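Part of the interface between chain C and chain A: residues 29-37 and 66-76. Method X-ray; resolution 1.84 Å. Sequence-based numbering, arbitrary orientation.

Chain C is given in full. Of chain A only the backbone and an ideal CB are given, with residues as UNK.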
# COMPACT_ATOMS: atom_id res chain seq x y z
N LEU C 29 -7.79 11.11 19.98
CA LEU C 29 -8.06 12.49 19.56
C LEU C 29 -8.21 13.37 20.80
O LEU C 29 -8.89 12.99 21.75
CB LEU C 29 -9.33 12.56 18.70
CG LEU C 29 -9.65 13.88 18.01
CD1 LEU C 29 -8.85 14.04 16.73
CD2 LEU C 29 -11.15 13.90 17.68
N ILE C 30 -7.53 14.52 20.81
CA ILE C 30 -7.57 15.40 21.96
C ILE C 30 -8.03 16.79 21.58
O ILE C 30 -7.77 17.28 20.47
CB ILE C 30 -6.20 15.46 22.70
CG1 ILE C 30 -5.07 15.81 21.73
CG2 ILE C 30 -5.93 14.13 23.39
CD1 ILE C 30 -3.72 16.14 22.42
N ASP C 31 -8.73 17.43 22.51
CA ASP C 31 -9.07 18.83 22.35
C ASP C 31 -8.22 19.71 23.28
O ASP C 31 -7.38 19.19 24.02
CB ASP C 31 -10.57 19.05 22.56
CG ASP C 31 -11.00 18.97 24.02
OD1 ASP C 31 -10.15 18.83 24.93
OD2 ASP C 31 -12.23 19.05 24.26
N SER C 32 -8.45 21.01 23.25
CA SER C 32 -7.66 21.97 24.02
C SER C 32 -7.75 21.81 25.55
O SER C 32 -6.89 22.31 26.28
CB SER C 32 -8.02 23.40 23.63
OG SER C 32 -9.38 23.66 23.93
N ASP C 33 -8.80 21.15 26.03
CA ASP C 33 -8.94 20.92 27.47
C ASP C 33 -8.28 19.62 27.91
O ASP C 33 -8.11 19.36 29.11
CB ASP C 33 -10.42 20.90 27.88
CG ASP C 33 -11.10 22.23 27.65
OD1 ASP C 33 -10.47 23.28 27.92
OD2 ASP C 33 -12.26 22.21 27.19
N GLY C 34 -7.88 18.81 26.94
CA GLY C 34 -7.32 17.51 27.22
C GLY C 34 -8.39 16.44 27.24
O GLY C 34 -8.14 15.33 27.69
N ARG C 35 -9.59 16.77 26.76
CA ARG C 35 -10.62 15.73 26.61
C ARG C 35 -10.20 14.77 25.51
O ARG C 35 -9.70 15.19 24.46
CB ARG C 35 -12.00 16.32 26.32
CG ARG C 35 -13.09 15.26 26.41
CD ARG C 35 -14.48 15.81 26.65
NE ARG C 35 -15.40 14.70 26.88
CZ ARG C 35 -16.72 14.81 27.03
NH1 ARG C 35 -17.30 15.99 26.97
NH2 ARG C 35 -17.44 13.71 27.25
N GLU C 36 -10.42 13.48 25.76
CA GLU C 36 -9.96 12.40 24.91
C GLU C 36 -11.11 11.69 24.20
O GLU C 36 -12.20 11.51 24.76
CB GLU C 36 -9.14 11.41 25.74
CG GLU C 36 -7.85 12.01 26.32
CD GLU C 36 -7.13 11.06 27.25
OE1 GLU C 36 -7.81 10.33 28.01
OE2 GLU C 36 -5.88 11.04 27.25
N PHE C 37 -10.87 11.34 22.94
CA PHE C 37 -11.82 10.58 22.12
C PHE C 37 -11.01 9.48 21.43
O PHE C 37 -9.84 9.69 21.11
CB PHE C 37 -12.49 11.46 21.05
CG PHE C 37 -13.04 12.78 21.57
CD1 PHE C 37 -12.18 13.84 21.89
CD2 PHE C 37 -14.41 12.97 21.69
CE1 PHE C 37 -12.69 15.07 22.36
CE2 PHE C 37 -14.93 14.20 22.15
CZ PHE C 37 -14.07 15.25 22.48
N UNK A 66 -0.80 27.13 20.87
CA UNK A 66 -1.67 26.02 20.52
C UNK A 66 -2.12 25.35 21.79
O UNK A 66 -1.36 24.59 22.40
CB UNK A 66 -0.97 25.02 19.59
N UNK A 67 -3.35 25.65 22.23
CA UNK A 67 -3.80 25.10 23.50
C UNK A 67 -3.87 23.57 23.48
O UNK A 67 -3.80 22.94 24.54
CB UNK A 67 -5.17 25.68 23.86
N UNK A 68 -4.00 22.97 22.30
CA UNK A 68 -4.02 21.50 22.23
C UNK A 68 -2.65 20.93 22.61
O UNK A 68 -2.56 19.93 23.33
CB UNK A 68 -4.42 21.03 20.83
N UNK A 69 -1.58 21.57 22.14
CA UNK A 69 -0.22 21.11 22.51
C UNK A 69 0.02 21.17 24.02
O UNK A 69 0.68 20.29 24.57
CB UNK A 69 0.84 21.96 21.80
N UNK A 70 -0.53 22.18 24.68
CA UNK A 70 -0.35 22.33 26.12
C UNK A 70 -1.10 21.22 26.89
O UNK A 70 -0.60 20.71 27.91
CB UNK A 70 -0.84 23.71 26.57
N UNK A 71 -2.27 20.84 26.39
CA UNK A 71 -3.02 19.72 26.95
C UNK A 71 -2.21 18.42 26.85
O UNK A 71 -2.14 17.66 27.81
CB UNK A 71 -4.36 19.57 26.23
N UNK A 72 -1.61 18.17 25.69
CA UNK A 72 -0.77 16.97 25.48
C UNK A 72 0.45 17.00 26.40
O UNK A 72 0.79 15.99 27.01
CB UNK A 72 -0.32 16.87 24.02
N UNK A 73 1.12 18.15 26.47
CA UNK A 73 2.29 18.30 27.32
C UNK A 73 1.97 17.97 28.79
O UNK A 73 2.76 17.30 29.46
CB UNK A 73 2.84 19.72 27.21
N UNK A 74 0.83 18.44 29.27
CA UNK A 74 0.43 18.17 30.66
C UNK A 74 0.28 16.66 30.89
O UNK A 74 0.77 16.13 31.89
CB UNK A 74 -0.88 18.89 30.99
N UNK A 75 -0.39 16.00 29.96
CA UNK A 75 -0.57 14.54 30.03
C UNK A 75 0.79 13.82 30.08
O UNK A 75 0.98 12.90 30.88
CB UNK A 75 -1.38 14.05 28.83
N UNK A 76 1.72 14.26 29.24
CA UNK A 76 3.06 13.68 29.18
C UNK A 76 3.99 14.09 30.32
O UNK A 76 5.09 13.55 30.44
CB UNK A 76 3.71 14.06 27.85

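Chain C presents a hairpin whose type I turn, Asp C31 to Gly C34, lies against one face of a helix in chain A. Asp C31 braces the turn from within: its OD1 accepts from Asp C33 N at 2.9 Å and from Arg C35 N at 2.8 Å. Ile C30, the turn backbone, Ser C32 and Glu C36 approach the helix.

Position 66 immediately precedes the helix, and its ideal CB has nothing of chain C within 5.5 Å. A capping residue such as Asn, Asp, Ser or Thr would suit it. It is Asn A66, whose OD1 accepts a weak capping bond from the N of residue 68 at 3.3 Å.

Position 67 opens the helix with phi of -62°, and its CB points toward chain C, 3.7 Å from Ser C32 CB. A first-turn amide has no carbonyl one turn earlier in the helix to bond to, so proline costs nothing here; Ser, Ala or Glu would also do. Pro A67 packs its CB 3.6 Å from Ser C32 CB.

At position 68 the CB points sideways, 4.6 Å from Ser C32 CA, and Ile C30 offers an apolar surface nearby. A medium-sized aliphatic group is indicated: Val, Ile or perhaps Leu. Val A68, in the t rotamer, uses both branches, CG1 lying 3.7 Å from Ile C30 CD1 and CG2 3.7 Å from Ser C32 N.

Positions 69 and 70 make no contact with chain C, the first pointing away and the second sideways, so the visible atoms scarcely restrict them. They are Val A69 and Ala A70.

Position 71 is the most restricted. Its CB points straight into the turn, 3.7 Å from both Gly C34 N and Ser C32 O and 3.8 Å from Asp C31 O. With backbone atoms so near, a small residue is favoured: Ala, Gly or possibly Ser. Ala A71 fits; its methyl rests on the turn, where the CA atoms of Ala A71 and Gly C34 are 4.8 Å apart.

Position 72 also points sideways, with its CB 3.8 Å from Ile C30 CD1. Aliphatic residues would suit, as would a long chain whose first methylene covers the isoleucine. In Arg A72 the CB lies 3.9 Å from Ile C30 CD1.

Position 73 is out of reach and carries Ala A73.

Position 74 points toward chain C, but its CB has nothing there within 5.5 Å; only a long donor such as Arg or Lys could reach Asp C33 O, about 7.5 Å from the CB of 74. Arg A74 extends until NH2 is 3.1 Å from Asp C33 O, which lies at the edge of the guanidinium, near its plane.

Position 75 likewise points toward chain C across open space, with the carboxylate of Glu C36 beyond. Lys or Arg would suit the charge, and Gln could also be accommodated. Lys A75 places CE 3.5 Å from Glu C36 OE2, while NZ stays 4.0 Å from that OE2, opposite charges beyond salt-bridge range.

Position 76, out of reach, is Leu A76.

Chain A (66-76) NPVVAARARKL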
# COMPACT_ATOMS: atom_id res chain seq x y z
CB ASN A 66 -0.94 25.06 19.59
CG ASN A 66 -1.84 23.99 19.01
OD1 ASN A 66 -3.04 23.94 19.28
ND2 ASN A 66 -1.25 23.14 18.20
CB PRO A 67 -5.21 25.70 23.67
CG PRO A 67 -5.24 26.88 22.74
CD PRO A 67 -4.38 26.49 21.59
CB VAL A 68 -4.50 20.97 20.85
CG1 VAL A 68 -4.47 19.45 20.83
CG2 VAL A 68 -5.92 21.46 20.56
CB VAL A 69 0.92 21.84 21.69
CG1 VAL A 69 1.17 23.24 22.17
CG2 VAL A 69 2.21 21.05 21.73
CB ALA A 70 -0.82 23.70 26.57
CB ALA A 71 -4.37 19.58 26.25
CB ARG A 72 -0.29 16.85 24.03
CG ARG A 72 0.54 15.57 23.73
CD ARG A 72 -0.25 14.30 24.09
NE ARG A 72 0.43 13.08 23.66
CZ ARG A 72 0.13 11.86 24.09
NH1 ARG A 72 -0.84 11.66 24.97
NH2 ARG A 72 0.82 10.83 23.63
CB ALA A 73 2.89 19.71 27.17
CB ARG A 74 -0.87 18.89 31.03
CG ARG A 74 -1.32 18.56 32.46
CD ARG A 74 -2.62 19.22 32.85
NE ARG A 74 -3.72 18.87 31.94
CZ ARG A 74 -5.00 19.13 32.20
NH1 ARG A 74 -5.35 19.72 33.34
NH2 ARG A 74 -5.94 18.79 31.32
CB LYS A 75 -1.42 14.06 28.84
CG LYS A 75 -1.70 12.56 28.79
CD LYS A 75 -2.57 12.11 29.94
CE LYS A 75 -3.35 10.83 29.59
NZ LYS A 75 -2.47 9.81 28.97
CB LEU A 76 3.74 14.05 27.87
CG LEU A 76 3.04 13.59 26.59
CD1 LEU A 76 3.72 14.25 25.39
CD2 LEU A 76 3.07 12.08 26.49
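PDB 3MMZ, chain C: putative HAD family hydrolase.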